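Side-chain contacts in flavin-nucleotide-binding protein (Mycobacterium smegmatis, PDB 4YBN), which binds flavin-adenine dinucleotide and heme b on a split beta-barrel scaffold and probably serves as an oxidoreductase: residues E23-D26 with D27-T31; L39-G43 with H44-F48; P199-A202 with A203-L207. All coordinates share one frame; numbering follows the deposited sequence.

Interaction 1 of 3, residues E23-D26 with D27-T31; sequences ERLD and DLLDT
D26 and D30 meet one turn apart at the C-terminal end of helix 22-29, where the backbone N-H of D30 donates to the carbonyl O of D26 over 2.7 Å. That bond is short but bent, with 140° at the hydrogen, whereas L29 N reaches L25 O nearly straight (2.9 Å, 169°). The earlier i to i+4 bonds are longer: D27 N to E23 O and L28 N to R24 O each span 3.1 Å. Every carbonyl from E23 to D26 is therefore taken by an amide of the following segment. D30 is the first residue to leave helical phi/psi, so the alpha-helical pattern gives way there to T31 N donating to L28 O. Just past the end of the helix the hydroxyl of T31 also turns back, OG1 to D27 O at a very short 2.5 Å, beside a weak bond from D30 N to the same carbonyl. The helix packs on three strands of the split-barrel sheet: L28 on A85 and L29 on V83 of strand 78-91, L25 and L28 on A105 of strand 99-108, and L28 on L163 of strand 161-166. The D30 carboxylate needs its donor elsewhere. With CG beside the backbone N (chi1 -69°), OD2 lies 3.1 Å from D26 O, an acceptor facing an acceptor, and the salt bridge from R54 to OD2 would offset that approach. D26 OD1 is paired in turn with R22, one turn earlier, and R54 NE adds a weak, long ion pair. On the buried side, L25 and L29 pack obliquely, L25 CG lying 3.8 Å from L29 CD1. L29 CG also rests 3.3 Å from L25 O, tucked against the carbonyl that its own amide grips, while the carbonyl of L29 takes a hydrogen bond from N220 ND2.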
ATOM      1  N   GLU A  23      -1.388  20.504   3.176  1.00 30.69           N
ATOM      2  CA  GLU A  23      -0.286  20.201   4.039  1.00 30.09           C
ATOM      3  C   GLU A  23      -0.323  18.759   4.536  1.00 26.83           C
ATOM      4  O   GLU A  23       0.712  18.103   4.648  1.00 24.51           O
ATOM      5  CB  GLU A  23      -0.244  21.201   5.172  1.00 36.27           C
ATOM      6  CG  GLU A  23       0.937  21.101   6.092  1.00 44.82           C
ATOM      7  CD  GLU A  23       0.737  21.980   7.330  1.00 58.84           C
ATOM      8  OE1 GLU A  23      -0.129  22.881   7.261  1.00 65.26           O
ATOM      9  OE2 GLU A  23       1.389  21.756   8.386  1.00 65.47           O
ATOM     10  N   ARG A  24      -1.500  18.269   4.843  1.00 29.20           N
ATOM     11  CA  ARG A  24      -1.655  16.855   5.253  1.00 30.83           C
ATOM     12  C   ARG A  24      -1.383  15.924   4.102  1.00 26.69           C
ATOM     13  O   ARG A  24      -0.819  14.864   4.285  1.00 23.72           O
ATOM     14  CB  ARG A  24      -3.069  16.595   5.781  1.00 34.87           C
ATOM     15  CG  ARG A  24      -3.366  17.355   7.089  1.00 42.39           C
ATOM     16  CD  ARG A  24      -4.580  16.767   7.829  1.00 46.42           C
ATOM     17  NE  ARG A  24      -4.797  17.423   9.118  1.00 51.03           N
ATOM     18  CZ  ARG A  24      -4.358  16.988  10.308  1.00 58.17           C
ATOM     19  NH1 ARG A  24      -3.679  15.846  10.413  1.00 58.87           N
ATOM     20  NH2 ARG A  24      -4.618  17.702  11.415  1.00 55.82           N
ATOM     21  N   LEU A  25      -1.814  16.324   2.918  1.00 25.14           N
ATOM     22  CA  LEU A  25      -1.444  15.603   1.723  1.00 24.02           C
ATOM     23  C   LEU A  25       0.045  15.443   1.514  1.00 22.86           C
ATOM     24  O   LEU A  25       0.531  14.321   1.321  1.00 22.96           O
ATOM     25  CB  LEU A  25      -2.102  16.186   0.508  1.00 25.28           C
ATOM     26  CG  LEU A  25      -1.669  15.496  -0.787  1.00 24.84           C
ATOM     27  CD1 LEU A  25      -2.323  14.130  -0.919  1.00 26.31           C
ATOM     28  CD2 LEU A  25      -1.958  16.369  -1.975  1.00 26.92           C
ATOM     29  N   ASP A  26       0.795  16.530   1.611  1.00 24.72           N
ATOM     30  CA  ASP A  26       2.229  16.457   1.487  1.00 24.89           C
ATOM     31  C   ASP A  26       2.874  15.599   2.535  1.00 26.52           C
ATOM     32  O   ASP A  26       3.844  14.873   2.263  1.00 24.50           O
ATOM     33  CB  ASP A  26       2.860  17.898   1.525  1.00 28.96           C
ATOM     34  CG  ASP A  26       2.516  18.693   0.302  1.00 30.07           C
ATOM     35  OD1 ASP A  26       2.013  18.098  -0.647  1.00 29.87           O
ATOM     36  OD2 ASP A  26       2.754  19.930   0.267  1.00 39.49           O
ATOM     37  N   ASP A  27       2.384  15.678   3.745  1.00 25.45           N
ATOM     38  CA  ASP A  27       2.896  14.863   4.793  1.00 26.77           C
ATOM     39  C   ASP A  27       2.740  13.359   4.472  1.00 25.57           C
ATOM     40  O   ASP A  27       3.684  12.583   4.597  1.00 23.07           O
ATOM     41  CB  ASP A  27       2.193  15.183   6.120  1.00 27.35           C
ATOM     42  CG  ASP A  27       2.822  14.436   7.271  1.00 34.33           C
ATOM     43  OD1 ASP A  27       3.991  14.744   7.592  1.00 36.54           O
ATOM     44  OD2 ASP A  27       2.170  13.516   7.840  1.00 33.45           O
ATOM     45  N   LEU A  28       1.588  12.980   3.955  1.00 23.65           N
ATOM     46  CA  LEU A  28       1.427  11.594   3.538  1.00 22.91           C
ATOM     47  C   LEU A  28       2.322  11.251   2.417  1.00 20.52           C
ATOM     48  O   LEU A  28       3.066  10.269   2.489  1.00 20.90           O
ATOM     49  CB  LEU A  28      -0.000  11.350   3.126  1.00 22.39           C
ATOM     50  CG  LEU A  28      -0.306   9.936   2.621  1.00 22.52           C
ATOM     51  CD1 LEU A  28      -0.001   8.924   3.671  1.00 24.94           C
ATOM     52  CD2 LEU A  28      -1.716   9.848   2.166  1.00 23.95           C
ATOM     53  N   LEU A  29       2.379  12.110   1.390  1.00 20.32           N
ATOM     54  CA  LEU A  29       3.227  11.832   0.234  1.00 18.46           C
ATOM     55  C   LEU A  29       4.716  11.861   0.547  1.00 23.33           C
ATOM     56  O   LEU A  29       5.539  11.237  -0.115  1.00 22.55           O
ATOM     57  CB  LEU A  29       2.921  12.831  -0.880  1.00 21.12           C
ATOM     58  CG  LEU A  29       1.527  12.839  -1.466  1.00 20.80           C
ATOM     59  CD1 LEU A  29       1.350  13.860  -2.528  1.00 22.97           C
ATOM     60  CD2 LEU A  29       1.124  11.455  -1.980  1.00 21.51           C
ATOM     61  N   ASP A  30       5.096  12.570   1.603  1.00 21.55           N
ATOM     62  CA  ASP A  30       6.448  12.560   2.021  1.00 24.87           C
ATOM     63  C   ASP A  30       6.759  11.484   3.029  1.00 25.51           C
ATOM     64  O   ASP A  30       7.851  11.482   3.578  1.00 30.43           O
ATOM     65  CB  ASP A  30       6.748  13.888   2.708  1.00 25.88           C
ATOM     66  CG  ASP A  30       6.744  15.047   1.708  1.00 30.93           C
ATOM     67  OD1 ASP A  30       6.848  14.758   0.487  1.00 30.81           O
ATOM     68  OD2 ASP A  30       6.611  16.205   2.158  1.00 28.23           O
ATOM     69  N   THR A  31       5.811  10.613   3.321  1.00 24.96           N
ATOM     70  CA  THR A  31       6.011   9.539   4.244  1.00 26.70           C
ATOM     71  C   THR A  31       6.107   8.199   3.499  1.00 26.58           C
ATOM     72  O   THR A  31       7.014   7.433   3.760  1.00 26.51           O
ATOM     73  CB  THR A  31       4.840   9.491   5.249  1.00 30.31           C
ATOM     74  OG1 THR A  31       4.773  10.719   5.942  1.00 31.47           O
ATOM     75  CG2 THR A  31       5.052   8.357   6.285  1.00 33.98           C
TER

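Interaction 2 of 3, residues L39-G43 with H44-F48; sequences LVRDG and HPVAF
L39 and V46 form an antiparallel hydrogen-bonded pair, L39 N to V46 O at 3.0 Å and V46 N to L39 O at 2.8 Å, and R41 with H44 closes the hairpin through a type I' turn. G43 takes a positive phi of 74° in that turn, a value that favours glycine. On the face shared by L39, R41, H44 and V46, L39 CD2 is pressed to 3.3 Å from V46 CG2, tighter than usual van der Waals contact. The same methyl meets the F48 ring at its edge, in plane, 3.6 Å from CE2; F48 reaches it because chi1 of 64° sets CG between the backbone N and the carbonyl carbon. R41 lays CG 4.0 Å from V46 CG1, then bends at chi2 and chi3 to bring NE back to V40 O at 2.8 Å. Within the turn, D42 O sits over the centre of the H44 ring in the conformer described, a contact that a second conformer makes doubtful. V40 and P45 pack against G43 and L39 of the second subunit. L39 and R41 both touch A72 of helix 68-74, where F48 meets L73 and stacks on the FAD-binding W69, and strand 34-41 also pairs antiparallel with strand 78-91.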
ATOM      1  N   LEU A  39      -4.657   2.523 -14.518  1.00 18.19           N
ATOM      2  CA  LEU A  39      -4.941   3.044 -15.793  1.00 20.94           C
ATOM      3  C   LEU A  39      -5.831   2.015 -16.542  1.00 24.19           C
ATOM      4  O   LEU A  39      -6.165   0.950 -16.023  1.00 21.95           O
ATOM      5  CB  LEU A  39      -3.672   3.295 -16.568  1.00 21.09           C
ATOM      6  CG  LEU A  39      -2.776   2.135 -16.954  1.00 26.40           C
ATOM      7  CD1 LEU A  39      -2.012   2.452 -18.219  1.00 28.00           C
ATOM      8  CD2 LEU A  39      -1.813   1.837 -15.809  1.00 28.76           C
ATOM      9  N   VAL A  40      -6.222   2.374 -17.748  1.00 22.36           N
ATOM     10  CA  VAL A  40      -7.130   1.555 -18.550  1.00 25.09           C
ATOM     11  C   VAL A  40      -6.372   1.137 -19.805  1.00 29.39           C
ATOM     12  O   VAL A  40      -5.671   1.960 -20.448  1.00 26.73           O
ATOM     13  CB  VAL A  40      -8.333   2.376 -18.919  1.00 26.35           C
ATOM     14  CG1 VAL A  40      -9.373   1.543 -19.647  1.00 32.56           C
ATOM     15  CG2 VAL A  40      -8.986   2.992 -17.681  1.00 25.45           C
ATOM     16  N   ARG A  41      -6.425  -0.154 -20.104  1.00 29.30           N
ATOM     17  CA  ARG A  41      -5.961  -0.701 -21.396  1.00 33.86           C
ATOM     18  C   ARG A  41      -7.067  -1.514 -22.002  1.00 39.95           C
ATOM     19  O   ARG A  41      -7.621  -2.429 -21.339  1.00 38.20           O
ATOM     20  CB  ARG A  41      -4.792  -1.638 -21.188  1.00 35.61           C
ATOM     21  CG  ARG A  41      -3.628  -0.979 -20.513  1.00 41.32           C
ATOM     22  CD  ARG A  41      -2.824  -0.110 -21.491  1.00 45.40           C
ATOM     23  NE  ARG A  41      -3.298   1.274 -21.670  1.00 45.43           N
ATOM     24  CZ  ARG A  41      -2.905   2.092 -22.654  1.00 41.74           C
ATOM     25  NH1 ARG A  41      -2.100   1.661 -23.610  1.00 44.63           N
ATOM     26  NH2 ARG A  41      -3.353   3.335 -22.705  1.00 43.35           N
ATOM     27  N   ASP A  42      -7.450  -1.145 -23.227  1.00 44.57           N
ATOM     28  CA  ASP A  42      -8.496  -1.854 -23.969  1.00 46.56           C
ATOM     29  C   ASP A  42      -9.734  -2.058 -23.151  1.00 42.33           C
ATOM     30  O   ASP A  42     -10.280  -3.151 -23.067  1.00 44.92           O
ATOM     31  CB  ASP A  42      -7.932  -3.162 -24.522  1.00 53.70           C
ATOM     32  CG  ASP A  42      -6.689  -2.911 -25.393  1.00 59.54           C
ATOM     33  OD1 ASP A  42      -6.633  -1.836 -26.052  1.00 62.45           O
ATOM     34  OD2 ASP A  42      -5.750  -3.733 -25.387  1.00 66.46           O
ATOM     35  N   GLY A  43     -10.173  -0.971 -22.537  1.00 35.21           N
ATOM     36  CA  GLY A  43     -11.339  -0.995 -21.710  1.00 37.92           C
ATOM     37  C   GLY A  43     -11.189  -1.660 -20.353  1.00 35.10           C
ATOM     38  O   GLY A  43     -12.062  -1.479 -19.513  1.00 38.89           O
ATOM     39  N   HIS A  44     -10.086  -2.373 -20.127  0.53 35.25           N
ATOM     40  CA  HIS A  44      -9.862  -3.114 -18.870  0.53 32.82           C
ATOM     41  C   HIS A  44      -9.001  -2.258 -17.876  0.53 29.27           C
ATOM     42  O   HIS A  44      -8.205  -1.445 -18.284  0.53 25.13           O
ATOM     43  CB  HIS A  44      -9.191  -4.477 -19.173  0.53 36.71           C
ATOM     44  CG  HIS A  44      -9.941  -5.320 -20.179  0.53 42.42           C
ATOM     45  ND1 HIS A  44     -11.319  -5.311 -20.290  0.53 44.06           N
ATOM     46  CD2 HIS A  44      -9.500  -6.189 -21.124  0.53 46.30           C
ATOM     47  CE1 HIS A  44     -11.690  -6.128 -21.257  0.53 44.15           C
ATOM     48  NE2 HIS A  44     -10.606  -6.676 -21.779  0.53 45.88           N
ATOM     49  N   PRO A  45      -9.198  -2.440 -16.575  1.00 27.06           N
ATOM     50  CA  PRO A  45      -8.364  -1.752 -15.602  1.00 24.02           C
ATOM     51  C   PRO A  45      -7.088  -2.455 -15.371  1.00 24.47           C
ATOM     52  O   PRO A  45      -7.043  -3.688 -15.444  1.00 22.96           O
ATOM     53  CB  PRO A  45      -9.227  -1.757 -14.334  1.00 30.19           C
ATOM     54  CG  PRO A  45     -10.117  -2.967 -14.443  1.00 30.29           C
ATOM     55  CD  PRO A  45     -10.300  -3.205 -15.936  1.00 28.36           C
ATOM     56  N   VAL A  46      -6.020  -1.687 -15.110  1.00 21.80           N
ATOM     57  CA  VAL A  46      -4.757  -2.279 -14.738  1.00 24.96           C
ATOM     58  C   VAL A  46      -4.198  -1.481 -13.558  1.00 25.27           C
ATOM     59  O   VAL A  46      -4.486  -0.261 -13.391  1.00 21.94           O
ATOM     60  CB  VAL A  46      -3.720  -2.444 -15.852  1.00 32.75           C
ATOM     61  CG1 VAL A  46      -4.314  -3.031 -17.125  1.00 37.47           C
ATOM     62  CG2 VAL A  46      -3.050  -1.153 -16.151  1.00 38.12           C
ATOM     63  N   ALA A  47      -3.486  -2.162 -12.696  1.00 23.10           N
ATOM     64  CA  ALA A  47      -2.916  -1.492 -11.506  1.00 24.30           C
ATOM     65  C   ALA A  47      -1.537  -2.049 -11.222  1.00 28.01           C
ATOM     66  O   ALA A  47      -1.322  -3.262 -11.414  1.00 24.63           O
ATOM     67  CB  ALA A  47      -3.804  -1.679 -10.335  1.00 24.63           C
ATOM     68  N   PHE A  48      -0.580  -1.160 -10.883  1.00 21.87           N
ATOM     69  CA  PHE A  48       0.765  -1.633 -10.605  1.00 23.37           C
ATOM     70  C   PHE A  48       1.361  -0.745  -9.551  1.00 21.02           C
ATOM     71  O   PHE A  48       1.032   0.401  -9.444  1.00 20.43           O
ATOM     72  CB  PHE A  48       1.622  -1.712 -11.844  1.00 26.95           C
ATOM     73  CG  PHE A  48       1.884  -0.394 -12.513  1.00 26.25           C
ATOM     74  CD1 PHE A  48       2.996   0.332 -12.195  1.00 27.75           C
ATOM     75  CD2 PHE A  48       1.063   0.081 -13.483  1.00 29.90           C
ATOM     76  CE1 PHE A  48       3.298   1.552 -12.832  1.00 28.33           C
ATOM     77  CE2 PHE A  48       1.325   1.317 -14.097  1.00 28.96           C
ATOM     78  CZ  PHE A  48       2.435   2.055 -13.757  1.00 28.16           C
TER

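Interaction 3 of 3, residues P199-A202 with A203-L207; sequences PDVA and AGTPL
T205 folds back on A202 through two hydrogen bonds, and both end on one acceptor. The hydroxyl OG1 of T205 donates to A202 O at 2.7 Å, while the backbone N of T205 reaches the same A202 O at 3.2 Å with 144° at the hydrogen. The hydroxyl comes in from well off the C=O direction and is tilted from the carbonyl plane; the amide is also tilted, and the two donors approach from the same face of that plane. The hydroxyl adds a second bond to the carbonyl already held by the T205 amide. The T205 torsion accounts for this: chi1 of -68° sets OG1 beside the residue's own backbone N, so hydroxyl and amide point into the same region.

Side-chain van der Waals contacts accompany the hydrogen bonds. V201 and T205 cross at about a right angle, with V201 CG1 lying 3.5 Å from T205 CB and equally near OG1. CG1 is carried to T205 by a chi1 that sets it opposite the V201 backbone N. The methyl of A202 comes from another direction, its CB 3.6 Å from T205 OG1 and roughly perpendicular to the approach of V201 CG1.

Contacts with the second subunit border this loop. R93 of that subunit forms a salt bridge with D200 OD1 and packs on V201, while W182 of the same neighbour lies against T205 and L207.

The backbone conformation identifies the motif. A203 in an extended conformation followed by G204 with a phi of 71° makes a type II beta turn from A202 to T205, with glycine in the position where positive phi is usual and threonine at position i+3 adding its side-chain bond to the standard i to i+3 link.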
ATOM      1  N   PRO A 199      27.512  -8.475  -0.109  1.00 34.64           N
ATOM      2  CA  PRO A 199      28.725  -9.317  -0.096  1.00 38.90           C
ATOM      3  C   PRO A 199      29.868  -8.812  -0.937  1.00 36.83           C
ATOM      4  O   PRO A 199      30.969  -9.141  -0.654  1.00 39.78           O
ATOM      5  CB  PRO A 199      28.256 -10.665  -0.653  1.00 37.92           C
ATOM      6  CG  PRO A 199      26.968 -10.417  -1.322  1.00 42.24           C
ATOM      7  CD  PRO A 199      26.359  -9.153  -0.738  1.00 41.06           C
ATOM      8  N   ASP A 200      29.654  -8.006  -1.955  1.00 34.60           N
ATOM      9  CA  ASP A 200      30.794  -7.553  -2.715  1.00 34.72           C
ATOM     10  C   ASP A 200      31.375  -6.238  -2.230  1.00 32.00           C
ATOM     11  O   ASP A 200      32.153  -5.638  -2.930  1.00 35.81           O
ATOM     12  CB  ASP A 200      30.482  -7.541  -4.222  1.00 37.19           C
ATOM     13  CG  ASP A 200      29.468  -6.489  -4.620  1.00 38.85           C
ATOM     14  OD1 ASP A 200      29.033  -5.685  -3.762  1.00 41.46           O
ATOM     15  OD2 ASP A 200      29.143  -6.440  -5.810  1.00 41.92           O
ATOM     16  N   VAL A 201      31.039  -5.805  -1.005  1.00 33.92           N
ATOM     17  CA  VAL A 201      31.536  -4.534  -0.433  1.00 27.97           C
ATOM     18  C   VAL A 201      32.737  -4.923   0.423  1.00 35.45           C
ATOM     19  O   VAL A 201      32.686  -5.928   1.101  1.00 39.94           O
ATOM     20  CB  VAL A 201      30.474  -3.864   0.466  1.00 27.46           C
ATOM     21  CG1 VAL A 201      31.045  -2.738   1.291  1.00 24.57           C
ATOM     22  CG2 VAL A 201      29.310  -3.361  -0.349  1.00 26.14           C
ATOM     23  N   ALA A 202      33.791  -4.109   0.396  1.00 35.78           N
ATOM     24  CA  ALA A 202      35.065  -4.431   1.079  1.00 40.32           C
ATOM     25  C   ALA A 202      34.799  -4.454   2.566  1.00 43.34           C
ATOM     26  O   ALA A 202      33.999  -3.632   3.088  1.00 39.02           O
ATOM     27  CB  ALA A 202      36.119  -3.388   0.760  1.00 36.84           C
ATOM     28  N   ALA A 203      35.460  -5.382   3.250  1.00 41.35           N
ATOM     29  CA  ALA A 203      35.154  -5.635   4.662  1.00 43.35           C
ATOM     30  C   ALA A 203      35.453  -4.302   5.380  1.00 38.86           C
ATOM     31  O   ALA A 203      36.359  -3.563   4.955  1.00 36.97           O
ATOM     32  CB  ALA A 203      36.002  -6.810   5.192  1.00 44.92           C
ATOM     33  N   GLY A 204      34.663  -3.970   6.415  1.00 40.44           N
ATOM     34  CA  GLY A 204      34.851  -2.719   7.210  1.00 38.31           C
ATOM     35  C   GLY A 204      34.500  -1.358   6.557  1.00 38.59           C
ATOM     36  O   GLY A 204      34.789  -0.282   7.119  1.00 30.65           O
ATOM     37  N   THR A 205      33.865  -1.375   5.364  1.00 33.64           N
ATOM     38  CA  THR A 205      33.512  -0.135   4.665  1.00 29.46           C
ATOM     39  C   THR A 205      32.432   0.509   5.500  1.00 24.78           C
ATOM     40  O   THR A 205      31.529  -0.203   5.881  1.00 24.10           O
ATOM     41  CB  THR A 205      32.897  -0.464   3.257  1.00 28.85           C
ATOM     42  OG1 THR A 205      33.926  -1.037   2.401  1.00 29.82           O
ATOM     43  CG2 THR A 205      32.335   0.845   2.607  1.00 27.24           C
ATOM     44  N   PRO A 206      32.481   1.826   5.763  1.00 26.83           N
ATOM     45  CA  PRO A 206      31.435   2.424   6.591  1.00 28.60           C
ATOM     46  C   PRO A 206      30.107   2.646   5.931  1.00 27.78           C
ATOM     47  O   PRO A 206      30.023   2.649   4.686  1.00 24.57           O
ATOM     48  CB  PRO A 206      32.013   3.790   6.958  1.00 28.91           C
ATOM     49  CG  PRO A 206      32.929   4.058   5.863  1.00 34.67           C
ATOM     50  CD  PRO A 206      33.565   2.774   5.531  1.00 31.60           C
ATOM     51  N   LEU A 207      29.104   2.912   6.748  1.00 24.44           N
ATOM     52  CA  LEU A 207      27.805   3.303   6.198  1.00 26.71           C
ATOM     53  C   LEU A 207      27.909   4.731   5.775  1.00 28.61           C
ATOM     54  O   LEU A 207      28.400   5.517   6.526  1.00 27.53           O
ATOM     55  CB  LEU A 207      26.727   3.246   7.211  1.00 28.37           C
ATOM     56  CG  LEU A 207      26.196   1.953   7.724  1.00 29.10           C
ATOM     57  CD1 LEU A 207      25.188   2.288   8.803  1.00 29.82           C
ATOM     58  CD2 LEU A 207      25.594   1.127   6.593  1.00 26.15           C
TER

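In the fold
From the N terminus the three contacts follow in series, none enclosing or crossing another. Interaction 1 finishes helix 22-29, whose end is joined to the C-terminal region through N220. The chain then enters strand 34-41, and interaction 2 reverses it directly into strand 44-55, closing a hairpin of the antiparallel sheet; its nearest atoms stay about 13 Å from those of interaction 1. Interaction 3 comes much later, in the loop between strand 196-197 and helix 209-212, and its centre lies about 43 Å from that of interaction 2. Both 39-48 and 199-207 nevertheless touch the second subunit, the hairpin and the late loop forming separate parts of the dimer contact.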